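Local coordinates for ditrans,polycis-undecaprenyl-diphosphate synthase ((2E,6E)-farnesyl-diphosphate specific) (Acinetobacter baumannii, PDB 6ACS), which probably condenses isopentenyl diphosphate stepwise with farnesyl diphosphate to make undecaprenyl diphosphate, the precursor of the lipid carrier used in bacterial cell-wall synthesis, at residues 181-186 and 223-228. Sequence-based numbering, arbitrary orientation.
With IPA (isopropyl alcohol), chain G.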
# COMPACT_ATOMS: atom_id res chain seq x y z
N VAL B 181 -6.60 4.83 6.70
CA VAL B 181 -6.49 3.63 7.52
C VAL B 181 -5.24 3.73 8.38
O VAL B 181 -4.13 3.95 7.88
CB VAL B 181 -6.45 2.36 6.65
CG1 VAL B 181 -6.19 1.10 7.52
CG2 VAL B 181 -7.76 2.20 5.87
N ASP B 182 -5.42 3.60 9.70
CA ASP B 182 -4.33 3.64 10.67
C ASP B 182 -3.80 2.27 11.01
O ASP B 182 -2.60 2.12 11.34
CB ASP B 182 -4.80 4.26 11.98
CG ASP B 182 -5.21 5.67 11.84
OD1 ASP B 182 -4.47 6.46 11.22
OD2 ASP B 182 -6.28 6.00 12.37
N LEU B 183 -4.69 1.28 11.02
CA LEU B 183 -4.30 -0.06 11.40
C LEU B 183 -4.96 -1.04 10.45
O LEU B 183 -6.19 -1.03 10.32
CB LEU B 183 -4.74 -0.37 12.83
CG LEU B 183 -4.58 -1.82 13.28
CD1 LEU B 183 -3.10 -2.26 13.31
CD2 LEU B 183 -5.20 -1.98 14.68
N LEU B 184 -4.17 -1.91 9.83
CA LEU B 184 -4.71 -2.96 8.97
C LEU B 184 -4.30 -4.30 9.57
O LEU B 184 -3.11 -4.56 9.71
CB LEU B 184 -4.22 -2.81 7.53
CG LEU B 184 -4.78 -3.78 6.48
CD1 LEU B 184 -4.68 -3.13 5.10
CD2 LEU B 184 -4.06 -5.11 6.51
N ILE B 185 -5.28 -5.15 9.86
CA ILE B 185 -5.06 -6.48 10.43
C ILE B 185 -5.28 -7.50 9.33
O ILE B 185 -6.30 -7.46 8.64
CB ILE B 185 -6.06 -6.74 11.57
CG1 ILE B 185 -5.79 -5.80 12.73
CG2 ILE B 185 -6.05 -8.22 12.02
CD1 ILE B 185 -6.96 -5.72 13.70
N ARG B 186 -4.36 -8.45 9.21
CA ARG B 186 -4.61 -9.59 8.34
C ARG B 186 -4.46 -10.88 9.13
O ARG B 186 -3.38 -11.16 9.66
CB ARG B 186 -3.68 -9.62 7.15
CG ARG B 186 -3.99 -10.87 6.39
CD ARG B 186 -3.34 -10.96 5.11
NE ARG B 186 -3.74 -12.22 4.47
CZ ARG B 186 -3.69 -12.41 3.17
NH1 ARG B 186 -3.26 -11.43 2.39
NH2 ARG B 186 -4.05 -13.57 2.65
N HIS B 223 -5.63 -7.16 21.89
CA HIS B 223 -4.17 -7.25 21.82
C HIS B 223 -3.63 -6.49 20.62
O HIS B 223 -2.61 -5.79 20.73
CB HIS B 223 -3.75 -8.73 21.78
CG HIS B 223 -2.29 -8.94 21.49
ND1 HIS B 223 -1.31 -8.65 22.41
CD2 HIS B 223 -1.66 -9.40 20.39
CE1 HIS B 223 -0.12 -8.93 21.89
NE2 HIS B 223 -0.31 -9.38 20.66
N ALA B 224 -4.28 -6.61 19.46
CA ALA B 224 -3.79 -5.91 18.27
C ALA B 224 -3.84 -4.40 18.48
O ALA B 224 -2.91 -3.68 18.08
CB ALA B 224 -4.62 -6.30 17.04
N LEU B 225 -4.91 -3.90 19.10
CA LEU B 225 -5.00 -2.47 19.39
C LEU B 225 -3.91 -2.05 20.37
O LEU B 225 -3.34 -0.95 20.25
CB LEU B 225 -6.39 -2.12 19.94
CG LEU B 225 -7.55 -2.30 18.97
CD1 LEU B 225 -8.89 -2.00 19.64
CD2 LEU B 225 -7.37 -1.35 17.82
N ASN B 226 -3.59 -2.90 21.34
CA ASN B 226 -2.52 -2.58 22.29
C ASN B 226 -1.16 -2.53 21.58
O ASN B 226 -0.33 -1.64 21.84
CB ASN B 226 -2.51 -3.62 23.41
CG ASN B 226 -1.71 -3.17 24.60
OD1 ASN B 226 -2.08 -2.21 25.27
ND2 ASN B 226 -0.61 -3.84 24.87
N VAL B 227 -0.93 -3.47 20.66
CA VAL B 227 0.30 -3.46 19.87
C VAL B 227 0.37 -2.18 19.04
O VAL B 227 1.42 -1.53 18.97
CB VAL B 227 0.38 -4.72 18.98
CG1 VAL B 227 1.54 -4.62 17.98
CG2 VAL B 227 0.55 -5.97 19.86
N PHE B 228 -0.74 -1.81 18.41
CA PHE B 228 -0.81 -0.57 17.64
C PHE B 228 -0.42 0.63 18.49
O PHE B 228 0.35 1.50 18.05
CB PHE B 228 -2.22 -0.38 17.09
CG PHE B 228 -2.44 0.99 16.50
CD1 PHE B 228 -2.05 1.25 15.19
CD2 PHE B 228 -3.02 2.01 17.25
CE1 PHE B 228 -2.25 2.51 14.64
CE2 PHE B 228 -3.22 3.27 16.71
CZ PHE B 228 -2.83 3.52 15.38
C1 IPA G . 2.76 -8.36 18.22
C2 IPA G . 2.42 -9.62 17.44
C3 IPA G . 2.39 -9.32 15.95
O2 IPA G . 1.16 -10.10 17.87
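L183 and F228 form the main apolar contact where helix 218-235 packs on strand 183-186, an inner strand of the parallel sheet in the alpha/beta fold of cis-prenyltransferases. The N-to-C directions of 183-186 and 223-228 are 137° apart, closer to antiparallel than to parallel; their axes approach to 10.2 Å, and apolar side chains meet between them. With CG anti to its backbone N (chi1 170°), F228 carries its ring to L183 and to D182, the residue just before the strand. CB of L183 lies obliquely to this ring, 3.9 Å from CD1, and the two side chains lie alongside each other, pointing opposite ways. At the far end of the ring, CZ meets CB of D182 at 4.0 Å, while the D182 carboxylate is held by other partners: OD1 by the side chain of Q241 and OD2 by the backbone N of Q11. CD2 of L183 touches CD2 of L225 at 3.9 Å, the two leucines set roughly perpendicular. P10 packs against both L225 and F228. Further along the strand, I185 reaches the helix with the tip of its longer branch, CD1, 4.1 Å from CB of A224. The next residue, R186, is predicted to bind substrate and makes no contact with 223-228; it forms a salt bridge with D18, the predicted catalytic and magnesium-binding aspartate. The F228 side chain is about 4 Å from that of E205, a predicted magnesium ligand. On the helix, H223 NE2 and O2 of an isopropanol share a 3.2 Å hydrogen bond at the ring edge, while V227 CG2 sits over one imidazole face, toward the rim. The backbone O of D182 lies 3.3 Å from F228 CE1, oblique to the ring.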